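Cytochrome c (Pseudomonas aeruginosa, PDB 6RTE) dehydrogenates dihydro-heme d1 in heme d1 biosynthesis, joining a cytochrome c domain that carries heme c to an eight-bladed beta-propeller. Local coordinates at residues Arg77-Leu81 and His82-Ala86; Gly493-Val497 and Gly498-Gly502; Pro140-Glu143 and Ala144-Asn148. All coordinates share one frame; numbering follows the deposited sequence.

Contact 1 lies at the surface of the cytochrome c domain, on helix 73-82 and the loop after it. Contacts 2 and 3 belong to the propeller side of the chain. The nearest atoms of contacts 1 and 2 are about 17 Å apart, and the centres of contacts 2 and 3 about 14 Å. Contact 1 joins a helix end to the propionates of heme c. Contact 2 is partly buried and relies on amide and backbone bonds. Contact 3 is a surface loop of prolines and one aromatic ring. Contacts 2 and 3 touch, through N148 and N496 and through L147 against V497 and I501.

Contact 1: Arg77-Leu81 and His82-Ala86; sequences REVIL and HGRPA. With HEC (heme c), chain C.
H82 and G83 end helix 73-82 with backbone bonds to E78 and V79. H82 N gives to E78 O at 2.9 Å, fairly straight at 162°. G83 N gives to V79 O at 2.8 Å, but its angle is only 131° and the donor sits above the carbonyl plane. The chain leaves the helix at G83.

The side chains of E78 and H82 run side by side and point the same way. The carboxylate of E78 and the imidazole are nearly coplanar, and E78 OE1 comes to the ring edge, 3.0 Å from H82 ND1. Over one face of the same ring, L81 CB makes a CH-pi contact at 4.0 Å from the centroid, almost on the ring normal.

Polar contacts to the heme come from R84. Its chain bends at chi3 (-88°), which turns the guanidinium to the propionates. R84 NH1 donates to HEC O2D at 2.8 Å and also to O2A. R84 NH2 donates to HEC O2A at 2.9 Å. One cation thus spans both propionates and probably offsets their charge. R198 gives the heme a further hydrogen bond.

Apolar contacts add to the heme pocket. I80 CD1 meets the heme methyl CMB at 3.5 Å, and V79 CG1 packs on the pyrrole carbon C2A. The other methyl of V79, CG2, lies obliquely against the R84 guanidinium. R77, on the same helix, forms salt bridges with D98 and D102 of helix 98-109. The whole is a helix C-terminus ended by a glycine with positive phi, part of the heme c pocket of a cytochrome c domain.

Contact 2: Gly493-Val497 and Gly498-Gly502; sequences GKYNV and GNKIG
The backbone turns from strand 491-496 into the short helix 497-501, where K500 N bonds to N496 O and I501 N to V497 O, at 2.9 and 3.0 Å. N496 is the N-cap of this helix. The strand pairs with 150-154, so the last strand of the chain completes a blade with three strands from the start of the propeller, the closure often called Velcro.

The capping bond runs from N499 N to N496 OD1 at 3.1 Å, in the carbonyl plane and on a lone pair. N496 CG is anti to the backbone N (chi1 -177°), which brings OD1 to the first turn of the helix. The other end of the amide, ND2, donates to N148 OD1, so both ends of the buried group are held. The planes of the N499 and N496 amides are inclined by 44°, and N499 ND2 binds T455 O.

V497 and I501 lie alongside each other one turn apart, with CG1 of V497 4.2 Å from CD1 of I501. L147 packs on both. K500 folds back through bends at chi2 and chi3. K500 CG lies 4.2 Å from Y495 CB, and its NZ sits near the plane of the Y495 ring, at the edge.

Contact 3: Pro140-Glu143 and Ala144-Asn148; sequences PRFE and ADPLN
The F142 ring turns its edge to A144. CE1 of F142 comes within 3.3 Å of A144 O, and CD1 within 4.0 Å of A144 CB. This is a loop ahead of strand 150-154, and it contains an Asx turn at D145. The chi1 of F142 (46°) puts CG between the backbone N and the carbonyl carbon. This brings the ring edge against A144.

P140 CB sits above one face of this ring, offset toward the rim. The two prolines close the bend from its ends. P140 CG touches P146 CG at 3.8 Å, and their side chains meet at about a right angle. P146 CG lies 4.4 Å from F142 CE1, well out of the ring plane; P146 CA is the atom near the plane at the edge.

No direct hydrogen bond joins residues 140-143 to 144-148. A water does so instead, donating to F142 O and to A144 O, each at 2.7 Å. It bridges two carbonyls that lie on either side of E143 in the chain.

Further out, beyond A144, the chain bends in the turn at D145. N148 N bonds to D145 O. The other carboxylate oxygen, D145 OD2, forms a salt bridge with R456. R141 pairs through its backbone with Y208. Within the Asx turn, L147 N donates to D145 OD1 at 2.9 Å, meeting that oxygen from above the carboxylate plane.

Contact 1: Arg77-Leu81 and His82-Ala86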
ATOM      1  N   ARG A  77      -6.799 -13.156  21.003  1.00 33.58           N
ATOM      2  CA  ARG A  77      -7.496 -13.993  21.972  1.00 36.65           C
ATOM      3  C   ARG A  77      -9.003 -13.799  21.878  1.00 40.76           C
ATOM      4  O   ARG A  77      -9.769 -14.772  21.912  1.00 41.30           O
ATOM      5  CB  ARG A  77      -7.005 -13.666  23.376  1.00 38.50           C
ATOM      6  CG  ARG A  77      -7.384 -14.692  24.424  1.00 42.90           C
ATOM      7  CD  ARG A  77      -6.731 -14.374  25.757  1.00 46.27           C
ATOM      8  NE  ARG A  77      -6.992 -15.422  26.739  1.00 49.11           N
ATOM      9  CZ  ARG A  77      -8.098 -15.495  27.474  1.00 51.59           C
ATOM     10  NH1 ARG A  77      -9.048 -14.575  27.352  1.00 50.89           N
ATOM     11  NH2 ARG A  77      -8.248 -16.492  28.339  1.00 54.62           N
ATOM     12  N   GLU A  78      -9.453 -12.548  21.760  1.00 42.29           N
ATOM     13  CA  GLU A  78     -10.887 -12.295  21.693  1.00 45.23           C
ATOM     14  C   GLU A  78     -11.474 -12.820  20.395  1.00 41.55           C
ATOM     15  O   GLU A  78     -12.614 -13.304  20.385  1.00 42.24           O
ATOM     16  CB  GLU A  78     -11.163 -10.799  21.855  1.00 49.78           C
ATOM     17  CG  GLU A  78     -10.773 -10.236  23.220  1.00 56.84           C
ATOM     18  CD  GLU A  78     -11.728 -10.656  24.337  1.00 66.57           C
ATOM     19  OE1 GLU A  78     -12.635 -11.479  24.083  1.00 70.35           O
ATOM     20  OE2 GLU A  78     -11.574 -10.157  25.473  1.00 70.48           O
ATOM     21  N   VAL A  79     -10.707 -12.752  19.298  1.00 38.77           N
ATOM     22  CA  VAL A  79     -11.157 -13.308  18.030  1.00 39.37           C
ATOM     23  C   VAL A  79     -11.297 -14.822  18.129  1.00 39.90           C
ATOM     24  O   VAL A  79     -12.262 -15.406  17.616  1.00 42.14           O
ATOM     25  CB  VAL A  79     -10.190 -12.908  16.897  1.00 38.69           C
ATOM     26  CG1 VAL A  79     -10.587 -13.597  15.603  1.00 38.61           C
ATOM     27  CG2 VAL A  79     -10.178 -11.401  16.703  1.00 39.21           C
ATOM     28  N   ILE A  80     -10.339 -15.484  18.784  1.00 37.63           N
ATOM     29  CA  ILE A  80     -10.402 -16.936  18.916  1.00 39.46           C
ATOM     30  C   ILE A  80     -11.605 -17.349  19.755  1.00 42.92           C
ATOM     31  O   ILE A  80     -12.227 -18.390  19.507  1.00 45.57           O
ATOM     32  CB  ILE A  80      -9.092 -17.473  19.526  1.00 40.00           C
ATOM     33  CG1 ILE A  80      -7.931 -17.268  18.555  1.00 41.63           C
ATOM     34  CG2 ILE A  80      -9.255 -18.944  19.915  1.00 40.29           C
ATOM     35  CD1 ILE A  80      -6.560 -17.511  19.181  1.00 42.77           C
ATOM     36  N   LEU A  81     -11.950 -16.555  20.767  1.00 43.48           N
ATOM     37  CA  LEU A  81     -12.990 -16.970  21.701  1.00 46.57           C
ATOM     38  C   LEU A  81     -14.384 -16.647  21.179  1.00 49.25           C
ATOM     39  O   LEU A  81     -15.296 -17.477  21.280  1.00 51.78           O
ATOM     40  CB  LEU A  81     -12.769 -16.307  23.062  1.00 47.35           C
ATOM     41  CG  LEU A  81     -11.558 -16.818  23.839  1.00 47.38           C
ATOM     42  CD1 LEU A  81     -11.343 -15.996  25.092  1.00 49.40           C
ATOM     43  CD2 LEU A  81     -11.724 -18.291  24.179  1.00 48.02           C
ATOM     44  N   HIS A  82     -14.569 -15.452  20.622  1.00 49.26           N
ATOM     45  CA  HIS A  82     -15.889 -14.983  20.229  1.00 53.70           C
ATOM     46  C   HIS A  82     -16.055 -14.861  18.724  1.00 52.18           C
ATOM     47  O   HIS A  82     -17.178 -14.635  18.256  1.00 53.15           O
ATOM     48  CB  HIS A  82     -16.167 -13.632  20.896  1.00 57.72           C
ATOM     49  CG  HIS A  82     -15.977 -13.657  22.380  1.00 62.19           C
ATOM     50  ND1 HIS A  82     -15.071 -12.846  23.030  1.00 61.91           N
ATOM     51  CD2 HIS A  82     -16.556 -14.420  23.338  1.00 65.26           C
ATOM     52  CE1 HIS A  82     -15.111 -13.099  24.326  1.00 63.33           C
ATOM     53  NE2 HIS A  82     -16.004 -14.049  24.538  1.00 65.11           N
ATOM     54  N   GLY A  83     -14.981 -15.026  17.960  1.00 50.13           N
ATOM     55  CA  GLY A  83     -15.059 -14.925  16.527  1.00 50.19           C
ATOM     56  C   GLY A  83     -15.037 -13.482  16.081  1.00 50.00           C
ATOM     57  O   GLY A  83     -15.021 -12.541  16.877  1.00 49.26           O
ATOM     58  N   ARG A  84     -15.032 -13.312  14.765  1.00 51.72           N
ATOM     59  CA  ARG A  84     -15.054 -11.984  14.179  1.00 53.34           C
ATOM     60  C   ARG A  84     -16.449 -11.696  13.652  1.00 61.09           C
ATOM     61  O   ARG A  84     -16.948 -12.463  12.813  1.00 56.98           O
ATOM     62  CB  ARG A  84     -14.032 -11.878  13.057  1.00 49.89           C
ATOM     63  CG  ARG A  84     -13.810 -10.462  12.585  1.00 47.76           C
ATOM     64  CD  ARG A  84     -12.502 -10.370  11.858  1.00 43.03           C
ATOM     65  NE  ARG A  84     -11.377 -10.094  12.746  1.00 38.28           N
ATOM     66  CZ  ARG A  84     -10.105 -10.209  12.382  1.00 35.41           C
ATOM     67  NH1 ARG A  84      -9.803 -10.615  11.157  1.00 36.19           N
ATOM     68  NH2 ARG A  84      -9.141  -9.921  13.231  1.00 33.78           N
ATOM     69  N   PRO A  85     -17.105 -10.623  14.093  1.00 71.15           N
ATOM     70  CA  PRO A  85     -18.507 -10.417  13.707  1.00 80.53           C
ATOM     71  C   PRO A  85     -18.652 -10.320  12.194  1.00 85.17           C
ATOM     72  O   PRO A  85     -17.970  -9.534  11.534  1.00 83.71           O
ATOM     73  CB  PRO A  85     -18.883  -9.106  14.408  1.00 82.70           C
ATOM     74  CG  PRO A  85     -17.589  -8.399  14.638  1.00 80.04           C
ATOM     75  CD  PRO A  85     -16.551  -9.470  14.831  1.00 75.66           C
ATOM     76  N   ALA A  86     -19.532 -11.162  11.647  1.00 89.65           N
ATOM     77  CA  ALA A  86     -19.900 -11.119  10.233  1.00 93.15           C
ATOM     78  C   ALA A  86     -18.769 -11.618   9.333  1.00 86.01           C
ATOM     79  O   ALA A  86     -18.529 -11.067   8.256  1.00 90.27           O
ATOM     80  CB  ALA A  86     -20.337  -9.708   9.820  1.00 95.94           C
TER
HETATM   81 FE   HEC C 501      -9.543 -18.376  12.234  1.00 29.87          FE
HETATM   82  CHA HEC C 501      -9.351 -15.145  11.300  1.00 33.69           C
HETATM   83  CHB HEC C 501      -7.316 -17.807  14.803  1.00 31.08           C
HETATM   84  CHC HEC C 501     -10.017 -21.624  13.416  1.00 36.51           C
HETATM   85  CHD HEC C 501     -11.294 -19.170   9.462  1.00 40.73           C
HETATM   86  NA  HEC C 501      -8.535 -16.803  12.931  1.00 31.19           N
HETATM   87  C1A HEC C 501      -8.604 -15.544  12.385  1.00 31.43           C
HETATM   88  C2A HEC C 501      -7.764 -14.670  13.119  1.00 28.69           C
HETATM   89  C3A HEC C 501      -7.198 -15.411  14.102  1.00 27.20           C
HETATM   90  C4A HEC C 501      -7.668 -16.743  13.986  1.00 29.28           C
HETATM   91  CMA HEC C 501      -6.227 -14.903  15.124  1.00 25.90           C
HETATM   92  CAA HEC C 501      -7.543 -13.197  12.853  1.00 28.12           C
HETATM   93  CBA HEC C 501      -6.406 -13.056  11.825  1.00 28.73           C
HETATM   94  CGA HEC C 501      -6.105 -11.654  11.355  1.00 30.35           C
HETATM   95  O1A HEC C 501      -5.290 -11.484  10.413  1.00 31.35           O
HETATM   96  O2A HEC C 501      -6.651 -10.671  11.868  1.00 30.95           O
HETATM   97  NB  HEC C 501      -8.787 -19.509  13.831  1.00 34.43           N
HETATM   98  C1B HEC C 501      -7.905 -19.081  14.728  1.00 33.65           C
HETATM   99  C2B HEC C 501      -7.621 -20.129  15.652  1.00 33.99           C
HETATM  100  C3B HEC C 501      -8.372 -21.214  15.296  1.00 36.46           C
HETATM  101  C4B HEC C 501      -9.126 -20.782  14.099  1.00 35.57           C
HETATM  102  CMB HEC C 501      -6.670 -20.032  16.809  1.00 32.47           C
HETATM  103  CAB HEC C 501      -8.529 -22.570  15.897  1.00 39.39           C
HETATM  104  CBB HEC C 501      -8.570 -22.451  17.419  1.00 42.50           C
HETATM  105  NC  HEC C 501     -10.495 -20.114  11.577  1.00 38.07           N
HETATM  106  C1C HEC C 501     -10.575 -21.323  12.178  1.00 38.35           C
HETATM  107  C2C HEC C 501     -11.316 -22.191  11.348  1.00 39.72           C
HETATM  108  C3C HEC C 501     -11.697 -21.484  10.216  1.00 38.80           C
HETATM  109  C4C HEC C 501     -11.151 -20.176  10.373  1.00 40.34           C
HETATM  110  CMC HEC C 501     -11.608 -23.621  11.694  1.00 41.88           C
HETATM  111  CAC HEC C 501     -12.442 -21.877   9.001  1.00 32.54           C
HETATM  112  CBC HEC C 501     -13.921 -22.235   9.085  1.00 39.72           C
HETATM  113  ND  HEC C 501     -10.175 -17.394  10.739  1.00 37.67           N
HETATM  114  C1D HEC C 501     -10.868 -17.867   9.700  1.00 40.28           C
HETATM  115  C2D HEC C 501     -11.170 -16.789   8.749  1.00 41.82           C
HETATM  116  C3D HEC C 501     -10.642 -15.669   9.251  1.00 40.26           C
HETATM  117  C4D HEC C 501     -10.003 -16.073  10.508  1.00 38.01           C
HETATM  118  CMD HEC C 501     -11.935 -16.920   7.458  1.00 44.44           C
HETATM  119  CAD HEC C 501     -10.675 -14.295   8.628  1.00 41.25           C
HETATM  120  CBD HEC C 501     -11.937 -13.531   9.036  1.00 42.59           C
HETATM  121  CGD HEC C 501     -12.003 -12.143   8.441  1.00 43.52           C
HETATM  122  O1D HEC C 501     -12.458 -11.991   7.298  1.00 44.38           O
HETATM  123  O2D HEC C 501     -11.621 -11.145   9.068  1.00 43.64           O

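Contact 2: Gly493-Val497 and Gly498-Gly502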
ATOM      1  N   GLY A 493      -8.294   2.982   0.412  1.00 36.69           N
ATOM      2  CA  GLY A 493      -7.885   3.790  -0.724  1.00 36.29           C
ATOM      3  C   GLY A 493      -8.822   3.639  -1.907  1.00 36.26           C
ATOM      4  O   GLY A 493      -9.499   2.619  -2.063  1.00 36.33           O
ATOM      5  N   LYS A 494      -8.888   4.698  -2.723  1.00 35.90           N
ATOM      6  CA  LYS A 494      -9.478   4.634  -4.052  1.00 36.34           C
ATOM      7  C   LYS A 494      -8.496   5.278  -5.022  1.00 35.66           C
ATOM      8  O   LYS A 494      -7.759   6.205  -4.667  1.00 37.03           O
ATOM      9  CB  LYS A 494     -10.863   5.310  -4.134  1.00 38.68           C
ATOM     10  CG  LYS A 494     -10.885   6.837  -4.216  1.00 41.90           C
ATOM     11  CD  LYS A 494     -10.342   7.518  -2.957  1.00 42.67           C
ATOM     12  CE  LYS A 494     -11.032   7.052  -1.697  1.00 40.30           C
ATOM     13  NZ  LYS A 494     -10.643   7.911  -0.551  1.00 39.09           N
ATOM     14  N   TYR A 495      -8.473   4.760  -6.245  1.00 33.98           N
ATOM     15  CA  TYR A 495      -7.376   5.017  -7.169  1.00 32.51           C
ATOM     16  C   TYR A 495      -7.949   5.269  -8.547  1.00 33.15           C
ATOM     17  O   TYR A 495      -8.570   4.381  -9.139  1.00 34.28           O
ATOM     18  CB  TYR A 495      -6.399   3.837  -7.162  1.00 30.98           C
ATOM     19  CG  TYR A 495      -5.921   3.539  -5.758  1.00 31.47           C
ATOM     20  CD1 TYR A 495      -6.675   2.748  -4.899  1.00 31.90           C
ATOM     21  CD2 TYR A 495      -4.743   4.087  -5.273  1.00 32.27           C
ATOM     22  CE1 TYR A 495      -6.267   2.498  -3.610  1.00 33.63           C
ATOM     23  CE2 TYR A 495      -4.322   3.839  -3.978  1.00 34.81           C
ATOM     24  CZ  TYR A 495      -5.087   3.042  -3.150  1.00 35.44           C
ATOM     25  OH  TYR A 495      -4.678   2.781  -1.856  1.00 40.13           O
ATOM     26  N   ASN A 496      -7.755   6.495  -9.037  1.00 33.22           N
ATOM     27  CA  ASN A 496      -8.284   6.934 -10.324  1.00 32.35           C
ATOM     28  C   ASN A 496      -7.293   6.557 -11.413  1.00 32.21           C
ATOM     29  O   ASN A 496      -6.139   6.996 -11.385  1.00 31.26           O
ATOM     30  CB  ASN A 496      -8.530   8.442 -10.300  1.00 32.98           C
ATOM     31  CG  ASN A 496      -9.159   8.952 -11.589  1.00 33.78           C
ATOM     32  OD1 ASN A 496      -8.460   9.399 -12.506  1.00 34.20           O
ATOM     33  ND2 ASN A 496     -10.485   8.883 -11.666  1.00 34.04           N
ATOM     34  N   VAL A 497      -7.742   5.737 -12.374  1.00 31.32           N
ATOM     35  CA  VAL A 497      -6.879   5.297 -13.470  1.00 30.98           C
ATOM     36  C   VAL A 497      -6.143   6.485 -14.083  1.00 32.40           C
ATOM     37  O   VAL A 497      -4.909   6.494 -14.189  1.00 32.74           O
ATOM     38  CB  VAL A 497      -7.702   4.557 -14.542  1.00 31.02           C
ATOM     39  CG1 VAL A 497      -6.852   4.302 -15.786  1.00 31.81           C
ATOM     40  CG2 VAL A 497      -8.262   3.258 -14.000  1.00 29.83           C
ATOM     41  N   GLY A 498      -6.901   7.492 -14.519  1.00 32.69           N
ATOM     42  CA  GLY A 498      -6.305   8.612 -15.231  1.00 33.03           C
ATOM     43  C   GLY A 498      -5.201   9.287 -14.445  1.00 34.17           C
ATOM     44  O   GLY A 498      -4.135   9.584 -14.977  1.00 35.24           O
ATOM     45  N   ASN A 499      -5.441   9.537 -13.155  1.00 34.78           N
ATOM     46  CA  ASN A 499      -4.427  10.213 -12.357  1.00 37.68           C
ATOM     47  C   ASN A 499      -3.250   9.304 -12.037  1.00 39.37           C
ATOM     48  O   ASN A 499      -2.116   9.782 -11.936  1.00 43.04           O
ATOM     49  CB  ASN A 499      -5.058  10.758 -11.077  1.00 37.70           C
ATOM     50  CG  ASN A 499      -5.959  11.939 -11.342  1.00 38.89           C
ATOM     51  OD1 ASN A 499      -5.727  12.703 -12.274  1.00 40.42           O
ATOM     52  ND2 ASN A 499      -6.997  12.091 -10.537  1.00 39.27           N
ATOM     53  N   LYS A 500      -3.480   7.996 -11.903  1.00 37.44           N
ATOM     54  CA  LYS A 500      -2.386   7.097 -11.548  1.00 37.85           C
ATOM     55  C   LYS A 500      -1.430   6.864 -12.710  1.00 36.67           C
ATOM     56  O   LYS A 500      -0.234   6.654 -12.486  1.00 37.11           O
ATOM     57  CB  LYS A 500      -2.923   5.749 -11.059  1.00 41.76           C
ATOM     58  CG  LYS A 500      -3.841   5.815  -9.853  1.00 48.42           C
ATOM     59  CD  LYS A 500      -3.258   6.611  -8.709  1.00 55.83           C
ATOM     60  CE  LYS A 500      -1.950   6.023  -8.246  1.00 61.54           C
ATOM     61  NZ  LYS A 500      -1.616   6.509  -6.882  1.00 66.27           N
ATOM     62  N   ILE A 501      -1.929   6.869 -13.950  1.00 36.62           N
ATOM     63  CA  ILE A 501      -1.078   6.629 -15.113  1.00 37.88           C
ATOM     64  C   ILE A 501      -0.611   7.924 -15.780  1.00 42.46           C
ATOM     65  O   ILE A 501       0.212   7.863 -16.711  1.00 43.82           O
ATOM     66  CB  ILE A 501      -1.793   5.738 -16.153  1.00 36.34           C
ATOM     67  CG1 ILE A 501      -2.883   6.513 -16.897  1.00 37.78           C
ATOM     68  CG2 ILE A 501      -2.393   4.510 -15.474  1.00 35.03           C
ATOM     69  CD1 ILE A 501      -3.570   5.708 -17.995  1.00 39.31           C
ATOM     70  N   GLY A 502      -1.103   9.079 -15.344  1.00 44.97           N
ATOM     71  CA  GLY A 502      -0.747  10.348 -15.951  1.00 49.98           C
ATOM     72  C   GLY A 502       0.525  10.949 -15.383  1.00 54.24           C
ATOM     73  O   GLY A 502       1.043  10.488 -14.358  1.00 56.15           O
TER

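Contact 3: Pro140-Glu143 and Ala144-Asn148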
ATOM      1  N   PRO A 140     -13.194  -2.330 -23.892  1.00 38.57           N
ATOM      2  CA  PRO A 140     -14.010  -2.172 -22.678  1.00 38.44           C
ATOM      3  C   PRO A 140     -15.414  -2.708 -22.902  1.00 40.01           C
ATOM      4  O   PRO A 140     -16.080  -2.368 -23.883  1.00 38.12           O
ATOM      5  CB  PRO A 140     -14.002  -0.660 -22.431  1.00 40.58           C
ATOM      6  CG  PRO A 140     -12.738  -0.182 -23.081  1.00 40.36           C
ATOM      7  CD  PRO A 140     -12.584  -1.055 -24.308  1.00 39.60           C
ATOM      8  N   ARG A 141     -15.856  -3.571 -21.995  1.00 43.14           N
ATOM      9  CA  ARG A 141     -17.194  -4.143 -22.067  1.00 51.04           C
ATOM     10  C   ARG A 141     -18.274  -3.192 -21.574  1.00 53.93           C
ATOM     11  O   ARG A 141     -19.461  -3.520 -21.663  1.00 59.24           O
ATOM     12  CB  ARG A 141     -17.248  -5.437 -21.254  1.00 54.79           C
ATOM     13  CG  ARG A 141     -16.678  -6.647 -21.967  1.00 60.88           C
ATOM     14  CD  ARG A 141     -16.778  -7.860 -21.063  1.00 67.53           C
ATOM     15  NE  ARG A 141     -16.880  -9.117 -21.799  1.00 71.84           N
ATOM     16  CZ  ARG A 141     -17.986  -9.544 -22.400  1.00 74.57           C
ATOM     17  NH1 ARG A 141     -19.090  -8.807 -22.375  1.00 75.25           N
ATOM     18  NH2 ARG A 141     -17.983 -10.710 -23.035  1.00 75.81           N
ATOM     19  N   PHE A 142     -17.890  -2.018 -21.095  1.00 51.63           N
ATOM     20  CA  PHE A 142     -18.793  -1.062 -20.473  1.00 47.77           C
ATOM     21  C   PHE A 142     -18.714   0.251 -21.238  1.00 45.02           C
ATOM     22  O   PHE A 142     -17.845   0.446 -22.092  1.00 41.95           O
ATOM     23  CB  PHE A 142     -18.405  -0.854 -19.007  1.00 43.72           C
ATOM     24  CG  PHE A 142     -16.934  -0.667 -18.814  1.00 38.53           C
ATOM     25  CD1 PHE A 142     -16.342   0.561 -19.050  1.00 38.30           C
ATOM     26  CD2 PHE A 142     -16.129  -1.731 -18.435  1.00 34.55           C
ATOM     27  CE1 PHE A 142     -14.995   0.734 -18.897  1.00 37.05           C
ATOM     28  CE2 PHE A 142     -14.789  -1.566 -18.275  1.00 34.03           C
ATOM     29  CZ  PHE A 142     -14.206  -0.334 -18.507  1.00 36.07           C
ATOM     30  N   GLU A 143     -19.622   1.166 -20.899  1.00 45.34           N
ATOM     31  CA  GLU A 143     -19.657   2.472 -21.541  1.00 46.65           C
ATOM     32  C   GLU A 143     -18.910   3.542 -20.755  1.00 43.38           C
ATOM     33  O   GLU A 143     -18.588   4.590 -21.321  1.00 43.67           O
ATOM     34  CB  GLU A 143     -21.119   2.898 -21.766  1.00 55.08           C
ATOM     35  CG  GLU A 143     -21.921   1.849 -22.548  1.00 62.31           C
ATOM     36  CD  GLU A 143     -23.038   2.429 -23.403  1.00 69.04           C
ATOM     37  OE1 GLU A 143     -24.180   2.537 -22.902  1.00 72.36           O
ATOM     38  OE2 GLU A 143     -22.783   2.756 -24.588  1.00 70.47           O
ATOM     39  N   ALA A 144     -18.595   3.293 -19.489  1.00 42.28           N
ATOM     40  CA  ALA A 144     -17.895   4.285 -18.687  1.00 42.34           C
ATOM     41  C   ALA A 144     -16.515   4.585 -19.268  1.00 36.82           C
ATOM     42  O   ALA A 144     -15.898   3.758 -19.948  1.00 34.79           O
ATOM     43  CB  ALA A 144     -17.751   3.794 -17.245  1.00 45.70           C
ATOM     44  N   ASP A 145     -16.033   5.782 -18.992  1.00 36.16           N
ATOM     45  CA  ASP A 145     -14.712   6.199 -19.450  1.00 36.24           C
ATOM     46  C   ASP A 145     -13.640   5.354 -18.769  1.00 34.62           C
ATOM     47  O   ASP A 145     -13.509   5.402 -17.533  1.00 35.20           O
ATOM     48  CB  ASP A 145     -14.529   7.690 -19.158  1.00 39.83           C
ATOM     49  CG  ASP A 145     -13.122   8.186 -19.457  1.00 40.78           C
ATOM     50  OD1 ASP A 145     -12.297   7.417 -20.008  1.00 38.77           O
ATOM     51  OD2 ASP A 145     -12.849   9.363 -19.128  1.00 42.69           O
ATOM     52  N   PRO A 146     -12.864   4.559 -19.513  1.00 32.87           N
ATOM     53  CA  PRO A 146     -11.847   3.715 -18.853  1.00 30.36           C
ATOM     54  C   PRO A 146     -10.826   4.505 -18.051  1.00 29.31           C
ATOM     55  O   PRO A 146     -10.282   3.988 -17.053  1.00 28.09           O
ATOM     56  CB  PRO A 146     -11.171   2.982 -20.021  1.00 31.22           C
ATOM     57  CG  PRO A 146     -12.125   3.102 -21.175  1.00 34.80           C
ATOM     58  CD  PRO A 146     -12.860   4.396 -20.978  1.00 35.87           C
ATOM     59  N   LEU A 147     -10.526   5.729 -18.458  1.00 31.67           N
ATOM     60  CA  LEU A 147      -9.497   6.525 -17.799  1.00 34.13           C
ATOM     61  C   LEU A 147     -10.016   7.294 -16.589  1.00 32.94           C
ATOM     62  O   LEU A 147      -9.219   7.937 -15.893  1.00 34.28           O
ATOM     63  CB  LEU A 147      -8.875   7.505 -18.809  1.00 38.85           C
ATOM     64  CG  LEU A 147      -8.122   6.820 -19.955  1.00 42.15           C
ATOM     65  CD1 LEU A 147      -7.582   7.855 -20.936  1.00 46.98           C
ATOM     66  CD2 LEU A 147      -6.994   5.936 -19.438  1.00 39.47           C
ATOM     67  N   ASN A 148     -11.320   7.249 -16.308  1.00 32.39           N
ATOM     68  CA  ASN A 148     -11.846   7.887 -15.110  1.00 32.70           C
ATOM     69  C   ASN A 148     -12.404   6.880 -14.110  1.00 32.85           C
ATOM     70  O   ASN A 148     -13.072   7.279 -13.152  1.00 32.40           O
ATOM     71  CB  ASN A 148     -12.918   8.915 -15.480  1.00 37.38           C
ATOM     72  CG  ASN A 148     -13.024  10.025 -14.453  1.00 39.16           C
ATOM     73  OD1 ASN A 148     -12.130  10.208 -13.618  1.00 37.58           O
ATOM     74  ND2 ASN A 148     -14.111  10.782 -14.514  1.00 42.79           N
TER
HETATM   75  O   HOH W   1     -16.021   2.407 -22.282  1.00 40.04           O